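Local coordinates for protein bottromycin amidohydrolase (Streptomyces purpureus, PDB 6I5S) that probably hydrolyses an amide bond in bottromycin biosynthesis, as a thiazoline-specific, zinc-binding amidohydrolase that is the gatekeeper of the pathway, at residues A[402-407]-A[421-426]; A[44-49]-A[85-90]; A[302-307]-A[350-355]. All coordinates share one frame; numbering follows the deposited sequence.

Contact 1: A[402-407]-A[421-426]; sequences LVFYRR and GVLVDG
Leu402, Val403 and Phe404 run antiparallel to Leu423, Val422 and Gly421, the axes of strands 402-405 and 421-424 approaching to 4.7 Å with 163° between their N-to-C directions. Leu402 and Leu423 form a hydrogen-bonded pair, with Leu402 N donating to Leu423 O at 3.0 Å and Leu423 N to Leu402 O at 2.9 Å. Val403 and Val422 make the non-hydrogen-bonded pair that follows. At Phe404 and Gly421 the pairing is lopsided: Phe404 N lies 2.9 Å from Gly421 O, whereas the return bond from Gly421 N to Phe404 O is weak, 3.2 Å long and bent to 135°. The side chains of Leu402, Phe404 and Leu423 share one face of the sheet. The two leucines lie side by side and point the same way, touching at Leu402 CD1 and Leu423 CD2, 4.0 Å apart. In Phe404, CG sits beside the backbone N (chi1 -74°); from there the ring runs toward Leu423, its CE2 coming obliquely to Leu423 CB at 3.9 Å, while Gly421 O lies at the ring edge. On the other face Val403 CG1 and Val422 CG2 meet loosely, at 4.4 Å. Strand 402-405 is the middle member here, also hydrogen-bonded through Val403 and Tyr405 to strand 84-95, while strand 421-424 turns at Asp425 and Gly426 into a tight hairpin with strand 427-430. Strand 57-62 packs on the two leucines through Leu59 and Val61, and Phe40, Trp84 and Phe428 surround the Phe404 ring, consistent with the small beta domain that accompanies the barrel in amidohydrolases.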
loop_
_atom_site.group_PDB
_atom_site.type_symbol
_atom_site.label_atom_id
_atom_site.label_comp_id
_atom_site.label_asym_id
_atom_site.label_seq_id
_atom_site.Cartn_x
_atom_site.Cartn_y
_atom_site.Cartn_z
ATOM N N LEU A 402 -7.588 -11.228 8.115
ATOM C CA LEU A 402 -6.735 -11.340 9.294
ATOM C C LEU A 402 -5.424 -11.995 8.914
ATOM O O LEU A 402 -5.383 -12.777 7.968
ATOM C CB LEU A 402 -7.420 -12.187 10.361
ATOM C CG LEU A 402 -8.748 -11.688 10.929
ATOM C CD1 LEU A 402 -9.390 -12.765 11.825
ATOM C CD2 LEU A 402 -8.467 -10.389 11.713
ATOM N N VAL A 403 -4.365 -11.722 9.682
ATOM C CA VAL A 403 -3.060 -12.330 9.450
ATOM C C VAL A 403 -2.668 -13.145 10.675
ATOM O O VAL A 403 -2.808 -12.682 11.808
ATOM C CB VAL A 403 -1.991 -11.274 9.156
ATOM C CG1 VAL A 403 -0.742 -11.920 8.622
ATOM C CG2 VAL A 403 -2.535 -10.236 8.142
ATOM N N PHE A 404 -2.191 -14.356 10.447
ATOM C CA PHE A 404 -1.943 -15.346 11.491
ATOM C C PHE A 404 -0.450 -15.655 11.604
ATOM O O PHE A 404 0.222 -15.831 10.586
ATOM C CB PHE A 404 -2.651 -16.645 11.162
ATOM C CG PHE A 404 -4.125 -16.614 11.362
ATOM C CD1 PHE A 404 -4.699 -17.379 12.356
ATOM C CD2 PHE A 404 -4.955 -15.850 10.554
ATOM C CE1 PHE A 404 -6.076 -17.400 12.543
ATOM C CE2 PHE A 404 -6.312 -15.872 10.740
ATOM C CZ PHE A 404 -6.879 -16.634 11.744
ATOM N N TYR A 405 0.043 -15.790 12.845
ATOM C CA TYR A 405 1.431 -16.098 13.165
ATOM C C TYR A 405 1.483 -17.120 14.289
ATOM O O TYR A 405 0.723 -17.022 15.265
ATOM C CB TYR A 405 2.168 -14.842 13.615
ATOM C CG TYR A 405 2.180 -13.746 12.566
ATOM C CD1 TYR A 405 3.194 -13.666 11.619
ATOM C CD2 TYR A 405 1.185 -12.787 12.547
ATOM C CE1 TYR A 405 3.219 -12.614 10.656
ATOM C CE2 TYR A 405 1.157 -11.764 11.549
ATOM C CZ TYR A 405 2.187 -11.708 10.632
ATOM O OH TYR A 405 2.220 -10.718 9.679
ATOM N N ARG A 406 2.373 -18.107 14.146
ATOM C CA ARG A 406 2.561 -19.071 15.214
ATOM C C ARG A 406 3.347 -18.467 16.367
ATOM O O ARG A 406 3.156 -18.858 17.520
ATOM C CB ARG A 406 3.279 -20.298 14.689
ATOM C CG ARG A 406 2.479 -21.193 13.800
ATOM C CD ARG A 406 1.307 -21.801 14.530
ATOM N NE ARG A 406 0.660 -22.837 13.724
ATOM C CZ ARG A 406 -0.446 -23.484 14.085
ATOM N NH1 ARG A 406 -1.068 -23.187 15.230
ATOM N NH2 ARG A 406 -0.927 -24.446 13.300
ATOM N N ARG A 407 4.237 -17.528 16.079
ATOM C CA ARG A 407 4.988 -16.812 17.099
ATOM C C ARG A 407 4.629 -15.333 17.016
ATOM O O ARG A 407 4.219 -14.849 15.967
ATOM C CB ARG A 407 6.495 -16.989 16.914
ATOM C CG ARG A 407 6.986 -18.433 17.075
ATOM C CD ARG A 407 8.502 -18.553 16.906
ATOM N NE ARG A 407 8.974 -19.920 17.154
ATOM C CZ ARG A 407 10.243 -20.319 17.060
ATOM N NH1 ARG A 407 11.199 -19.464 16.718
ATOM N NH2 ARG A 407 10.556 -21.585 17.309
ATOM N N GLY A 421 -0.313 -17.831 8.102
ATOM C CA GLY A 421 -1.605 -17.923 7.453
ATOM C C GLY A 421 -2.138 -16.556 7.151
ATOM O O GLY A 421 -1.860 -15.585 7.882
ATOM N N VAL A 422 -2.941 -16.464 6.098
ATOM C CA VAL A 422 -3.626 -15.208 5.775
ATOM C C VAL A 422 -5.074 -15.571 5.490
ATOM O O VAL A 422 -5.339 -16.400 4.622
ATOM C CB VAL A 422 -3.010 -14.470 4.572
ATOM C CG1 VAL A 422 -3.830 -13.211 4.220
ATOM C CG2 VAL A 422 -1.592 -14.075 4.839
ATOM N N LEU A 423 -5.984 -14.998 6.260
ATOM C CA LEU A 423 -7.425 -15.139 6.047
ATOM C C LEU A 423 -7.928 -13.979 5.209
ATOM O O LEU A 423 -7.797 -12.815 5.617
ATOM C CB LEU A 423 -8.136 -15.140 7.388
ATOM C CG LEU A 423 -9.599 -15.538 7.460
ATOM C CD1 LEU A 423 -9.813 -16.977 7.023
ATOM C CD2 LEU A 423 -10.055 -15.367 8.887
ATOM N N VAL A 424 -8.529 -14.284 4.052
ATOM C CA VAL A 424 -8.936 -13.268 3.089
ATOM C C VAL A 424 -10.406 -13.485 2.831
ATOM O O VAL A 424 -10.764 -14.475 2.171
ATOM C CB VAL A 424 -8.169 -13.354 1.765
ATOM C CG1 VAL A 424 -8.534 -12.165 0.876
ATOM C CG2 VAL A 424 -6.724 -13.500 1.954
ATOM N N ASP A 425 -11.248 -12.579 3.325
ATOM C CA ASP A 425 -12.725 -12.720 3.173
ATOM C C ASP A 425 -13.124 -14.150 3.534
ATOM O O ASP A 425 -13.946 -14.785 2.854
ATOM C CB ASP A 425 -13.176 -12.353 1.747
ATOM C CG ASP A 425 -14.673 -12.175 1.613
ATOM O OD1 ASP A 425 -15.374 -11.994 2.642
ATOM O OD2 ASP A 425 -15.176 -12.190 0.449
ATOM N N GLY A 426 -12.528 -14.673 4.608
ATOM C CA GLY A 426 -12.864 -16.027 5.105
ATOM C C GLY A 426 -12.112 -17.206 4.528
ATOM O O GLY A 426 -12.211 -18.320 5.085
#

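Contact 2: A[44-49]-A[85-90]; sequences GLIDAA and YVTPGF
Ile46 and Val86, with Tyr85, bury the most surface where strand 43-45 pairs in parallel with strand 84-95. Val86 is held through both its N-H and its C=O, on the side facing segment 44-49: its N donates to Gly44 O at 2.9 Å, and its O accepts from Ile46 N at 2.8 Å in a nearly straight bond (171°). Ile46 CB also lies close to that carbonyl, 3.5 Å from Val86 O. Ile46 sets CG1 beside the backbone N (chi1 -64°), and with the chain extended beyond it CD1 comes to lie 4.1 Å from Tyr85 CB and 4.2 Å from Thr87 CG2. The isoleucine lies alongside the threonine but meets the tyrosine at a slant. The Tyr85 ring continues away from this methyl to pack against Tyr82 and, edge-to-face, His408. Val86 points to the other face, where its CG1 and Leu45 CD1 are a loose 4.4 Å apart and where Leu402 and Phe404 of strand 402-405 also touch it. Farther on, Ala48 CB rests on Pro88 CG at 4.1 Å. Thr87 holds OG1 between its backbone N and carbonyl carbon (chi1 69°) and donates to Pro88 O from above the carbonyl plane. The chemistry is thus divided: two backbone bonds fix the register, and apolar carbons supply the remaining grip. Pro88 has no N-H to offer Ile46 O, so the parallel pattern cannot continue there, and beyond it the two segments meet through apolar packing, as at Ala48 and Pro88.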
loop_
_atom_site.group_PDB
_atom_site.type_symbol
_atom_site.label_atom_id
_atom_site.label_comp_id
_atom_site.label_asym_id
_atom_site.label_seq_id
_atom_site.Cartn_x
_atom_site.Cartn_y
_atom_site.Cartn_z
ATOM N N GLY A 44 -4.623 -15.267 19.982
ATOM C CA GLY A 44 -4.331 -14.010 20.632
ATOM C C GLY A 44 -4.497 -12.841 19.655
ATOM O O GLY A 44 -3.708 -12.667 18.714
ATOM N N LEU A 45 -5.554 -12.069 19.824
ATOM C CA LEU A 45 -5.818 -10.940 18.932
ATOM C C LEU A 45 -4.914 -9.796 19.351
ATOM O O LEU A 45 -4.977 -9.341 20.498
ATOM C CB LEU A 45 -7.281 -10.514 18.990
ATOM C CG LEU A 45 -7.683 -9.227 18.234
ATOM C CD1 LEU A 45 -7.391 -9.376 16.765
ATOM C CD2 LEU A 45 -9.160 -8.849 18.472
ATOM N N ILE A 46 -4.040 -9.361 18.452
ATOM C CA ILE A 46 -3.169 -8.226 18.737
ATOM C C ILE A 46 -3.919 -6.933 18.432
ATOM O O ILE A 46 -4.512 -6.779 17.353
ATOM C CB ILE A 46 -1.866 -8.346 17.934
ATOM C CG1 ILE A 46 -1.106 -9.614 18.404
ATOM C CG2 ILE A 46 -1.011 -7.105 18.085
ATOM C CD1 ILE A 46 0.132 -9.895 17.589
ATOM N N ASP A 47 -3.931 -6.029 19.404
ATOM C CA ASP A 47 -4.688 -4.780 19.304
ATOM C C ASP A 47 -4.021 -3.869 18.293
ATOM O O ASP A 47 -2.867 -3.496 18.468
ATOM C CB ASP A 47 -4.761 -4.085 20.664
ATOM C CG ASP A 47 -5.763 -2.937 20.686
ATOM O OD1 ASP A 47 -6.554 -2.818 19.733
ATOM O OD2 ASP A 47 -5.763 -2.153 21.662
ATOM N N ALA A 48 -4.751 -3.503 17.242
ATOM C CA ALA A 48 -4.147 -2.785 16.121
ATOM C C ALA A 48 -3.502 -1.470 16.546
ATOM O O ALA A 48 -2.628 -0.966 15.832
ATOM C CB ALA A 48 -5.197 -2.526 15.041
ATOM N N ALA A 49 -3.911 -0.905 17.683
ATOM C CA ALA A 49 -3.356 0.351 18.174
ATOM C C ALA A 49 -2.164 0.161 19.114
ATOM O O ALA A 49 -1.160 0.872 18.986
ATOM C CB ALA A 49 -4.453 1.147 18.883
ATOM N N TYR A 85 -1.200 -15.997 16.930
ATOM C CA TYR A 85 -1.280 -14.557 17.130
ATOM C C TYR A 85 -1.823 -13.941 15.848
ATOM O O TYR A 85 -1.377 -14.313 14.756
ATOM C CB TYR A 85 0.104 -13.991 17.436
ATOM C CG TYR A 85 0.732 -14.517 18.674
ATOM C CD1 TYR A 85 0.571 -13.875 19.897
ATOM C CD2 TYR A 85 1.485 -15.679 18.647
ATOM C CE1 TYR A 85 1.178 -14.399 21.079
ATOM C CE2 TYR A 85 2.080 -16.181 19.817
ATOM C CZ TYR A 85 1.916 -15.512 21.012
ATOM O OH TYR A 85 2.496 -16.008 22.181
ATOM N N VAL A 86 -2.796 -13.032 15.972
ATOM C CA VAL A 86 -3.542 -12.554 14.823
ATOM C C VAL A 86 -3.545 -11.042 14.804
ATOM O O VAL A 86 -3.797 -10.398 15.827
ATOM C CB VAL A 86 -4.978 -13.101 14.844
ATOM C CG1 VAL A 86 -5.852 -12.374 13.901
ATOM C CG2 VAL A 86 -4.927 -14.591 14.478
ATOM N N THR A 87 -3.315 -10.482 13.624
ATOM C CA THR A 87 -3.547 -9.078 13.350
ATOM C C THR A 87 -4.639 -8.897 12.302
ATOM O O THR A 87 -4.912 -9.807 11.514
ATOM C CB THR A 87 -2.264 -8.385 12.841
ATOM O OG1 THR A 87 -1.924 -8.872 11.534
ATOM C CG2 THR A 87 -1.099 -8.708 13.760
ATOM N N PRO A 88 -5.253 -7.716 12.244
ATOM C CA PRO A 88 -6.056 -7.367 11.077
ATOM C C PRO A 88 -5.200 -7.479 9.826
ATOM O O PRO A 88 -3.968 -7.354 9.849
ATOM C CB PRO A 88 -6.437 -5.918 11.346
ATOM C CG PRO A 88 -6.352 -5.759 12.800
ATOM C CD PRO A 88 -5.171 -6.576 13.190
ATOM N N GLY A 89 -5.862 -7.697 8.706
ATOM C CA GLY A 89 -5.157 -7.695 7.439
ATOM C C GLY A 89 -4.551 -6.335 7.163
ATOM O O GLY A 89 -5.094 -5.317 7.573
ATOM N N PHE A 90 -3.407 -6.345 6.471
ATOM C CA PHE A 90 -2.668 -5.127 6.152
ATOM C C PHE A 90 -3.250 -4.425 4.932
ATOM O O PHE A 90 -3.867 -5.047 4.051
ATOM C CB PHE A 90 -1.188 -5.443 5.861
ATOM C CG PHE A 90 -0.540 -6.268 6.923
ATOM C CD1 PHE A 90 -0.799 -6.036 8.258
ATOM C CD2 PHE A 90 0.290 -7.298 6.585
ATOM C CE1 PHE A 90 -0.257 -6.861 9.255
ATOM C CE2 PHE A 90 0.848 -8.128 7.601
ATOM C CZ PHE A 90 0.563 -7.868 8.923
#

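Contact 3: A[302-307]-A[350-355]; sequences PAWQAA and GNPFVV
Trp304 reaches from helix 301-313 across the backbone of the 350-355 loop, and much of the tight packing is against its indole. CG beside the backbone N (chi1 -73°) starts the ring toward the loop. Pro352 CA then sits over one face in a CH-pi contact, 3.4 Å from the centroid of the five-membered ring, with Phe353 N over the same face nearer the six-membered ring. At the edge, Trp304 NE1 donates to Gly350 O at 3.1 Å; the acceptor lies close to the indole plane, while the donor stands above the carbonyl plane. Trp304 CH2 abuts Val355 CG2 at 3.9 Å. Asn351 to Val354 form a type II beta turn, with Phe353 at its third position, and its backbone at Pro352 and Phe353 lies over the indole face. The turn comes shortly after Asp348, a zinc ligand, and the Asn351 side chain is about 6 Å from a bound zinc ion, so the helix packs on a segment bordering the metal site, Asn351 CB pointing away from the helix. The Phe353 ring is tilted 46° to the six-membered ring of Trp304, with Phe353 CE2 3.3 Å from Trp304 O. Helix 290-295 contributes Val292 and Leu293 to both aromatics. An alanine in place of Trp304 would probably leave Gly350 O without its indole N-H and open a gap over Pro352 and Phe353. Toward solvent the contact thins: Ala307 CB still meets Pro352 CB closely, at 3.5 Å, but one turn earlier exposed Ala303 merely skirts the proline, its O 4.0 Å from Pro352 CG.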
loop_
_atom_site.group_PDB
_atom_site.type_symbol
_atom_site.label_atom_id
_atom_site.label_comp_id
_atom_site.label_asym_id
_atom_site.label_seq_id
_atom_site.Cartn_x
_atom_site.Cartn_y
_atom_site.Cartn_z
ATOM N N PRO A 302 11.549 -2.800 -18.845
ATOM C CA PRO A 302 12.398 -1.742 -19.456
ATOM C C PRO A 302 12.681 -0.586 -18.514
ATOM O O PRO A 302 13.836 -0.184 -18.371
ATOM C CB PRO A 302 11.588 -1.319 -20.697
ATOM C CG PRO A 302 10.752 -2.542 -21.014
ATOM C CD PRO A 302 10.366 -3.096 -19.665
ATOM N N ALA A 303 11.663 -0.072 -17.824
ATOM C CA ALA A 303 11.871 1.027 -16.888
ATOM C C ALA A 303 12.721 0.581 -15.720
ATOM O O ALA A 303 13.590 1.321 -15.247
ATOM C CB ALA A 303 10.523 1.535 -16.391
ATOM N N TRP A 304 12.505 -0.643 -15.250
ATOM C CA TRP A 304 13.306 -1.122 -14.130
ATOM C C TRP A 304 14.754 -1.315 -14.547
ATOM O O TRP A 304 15.685 -1.042 -13.774
ATOM C CB TRP A 304 12.723 -2.422 -13.614
ATOM C CG TRP A 304 11.435 -2.256 -12.848
ATOM C CD1 TRP A 304 10.417 -1.388 -13.118
ATOM C CD2 TRP A 304 11.038 -2.993 -11.687
ATOM N NE1 TRP A 304 9.422 -1.514 -12.179
ATOM C CE2 TRP A 304 9.778 -2.497 -11.288
ATOM C CE3 TRP A 304 11.640 -3.994 -10.931
ATOM C CZ2 TRP A 304 9.086 -3.007 -10.192
ATOM C CZ3 TRP A 304 10.971 -4.482 -9.833
ATOM C CH2 TRP A 304 9.718 -3.985 -9.462
ATOM N N GLN A 305 14.970 -1.784 -15.766
ATOM C CA GLN A 305 16.344 -1.984 -16.208
ATOM C C GLN A 305 17.062 -0.646 -16.366
ATOM O O GLN A 305 18.266 -0.524 -16.070
ATOM C CB GLN A 305 16.347 -2.741 -17.527
ATOM C CG GLN A 305 17.768 -3.149 -17.987
ATOM C CD GLN A 305 18.105 -4.537 -17.579
ATOM O OE1 GLN A 305 17.277 -5.429 -17.698
ATOM N NE2 GLN A 305 19.318 -4.739 -17.072
ATOM N N ALA A 306 16.336 0.379 -16.810
ATOM C CA ALA A 306 16.939 1.711 -16.901
ATOM C C ALA A 306 17.301 2.245 -15.528
ATOM O O ALA A 306 18.338 2.883 -15.352
ATOM C CB ALA A 306 15.986 2.661 -17.608
ATOM N N ALA A 307 16.453 2.012 -14.550
ATOM C CA ALA A 307 16.769 2.437 -13.199
ATOM C C ALA A 307 17.973 1.670 -12.660
ATOM O O ALA A 307 18.798 2.232 -11.932
ATOM C CB ALA A 307 15.553 2.242 -12.298
ATOM N N GLY A 350 5.370 -1.010 -7.966
ATOM C CA GLY A 350 5.360 -0.823 -9.405
ATOM C C GLY A 350 6.448 0.102 -9.893
ATOM O O GLY A 350 6.916 -0.052 -11.012
ATOM N N ASN A 351 6.833 1.075 -9.079
ATOM C CA ASN A 351 8.032 1.866 -9.353
ATOM C C ASN A 351 9.239 0.938 -9.381
ATOM O O ASN A 351 9.212 -0.154 -8.771
ATOM C CB ASN A 351 8.254 2.916 -8.271
ATOM C CG ASN A 351 7.376 4.135 -8.418
ATOM O OD1 ASN A 351 6.413 4.107 -9.147
ATOM N ND2 ASN A 351 7.687 5.195 -7.672
ATOM N N PRO A 352 10.318 1.324 -10.074
ATOM C CA PRO A 352 11.448 0.404 -10.192
ATOM C C PRO A 352 11.979 -0.112 -8.861
ATOM O O PRO A 352 12.249 0.654 -7.933
ATOM C CB PRO A 352 12.465 1.240 -10.947
ATOM C CG PRO A 352 11.619 2.181 -11.831
ATOM C CD PRO A 352 10.484 2.522 -10.945
ATOM N N PHE A 353 12.038 -1.441 -8.753
ATOM C CA PHE A 353 12.551 -2.177 -7.596
ATOM C C PHE A 353 11.697 -2.026 -6.348
ATOM O O PHE A 353 12.152 -2.358 -5.247
ATOM C CB PHE A 353 14.015 -1.784 -7.357
ATOM C CG PHE A 353 14.847 -2.155 -8.524
ATOM C CD1 PHE A 353 15.057 -3.494 -8.821
ATOM C CD2 PHE A 353 15.324 -1.204 -9.382
ATOM C CE1 PHE A 353 15.780 -3.871 -9.935
ATOM C CE2 PHE A 353 16.058 -1.583 -10.501
ATOM C CZ PHE A 353 16.276 -2.913 -10.768
ATOM N N VAL A 354 10.440 -1.600 -6.507
ATOM C CA VAL A 354 9.451 -1.606 -5.427
ATOM C C VAL A 354 8.447 -2.705 -5.760
ATOM O O VAL A 354 7.571 -2.500 -6.599
ATOM C CB VAL A 354 8.789 -0.255 -5.257
ATOM C CG1 VAL A 354 7.923 -0.276 -4.006
ATOM C CG2 VAL A 354 9.868 0.847 -5.165
ATOM N N VAL A 355 8.618 -3.876 -5.143
ATOM C CA VAL A 355 7.888 -5.083 -5.533
ATOM C C VAL A 355 6.659 -5.211 -4.652
ATOM O O VAL A 355 6.773 -5.266 -3.425
ATOM C CB VAL A 355 8.770 -6.335 -5.410
ATOM C CG1 VAL A 355 7.977 -7.639 -5.783
ATOM C CG2 VAL A 355 10.003 -6.229 -6.310
#

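Contacts 1 and 2 share one sheet, their centres about 9 Å apart: strands 402-405 and 84-95 lie side by side, with Val403 N 2.7 Å from Thr87 O and Tyr405 O 2.7 Å from Tyr85 N, both probable hydrogen bonds. Contact 3 stands apart, its centre about 30 Å from that of contact 1 and about 32 Å from that of contact 2, across the chain's centre from the latter; nearest atoms of contacts 2 and 3 are about 12 Å apart. The zinc site relates the two regions along the chain. Strand 84-95 of contact 2 continues to zinc ligand His94, His96 following just beyond; Asp348, which binds the same ion, lies two residues before segment 350-355.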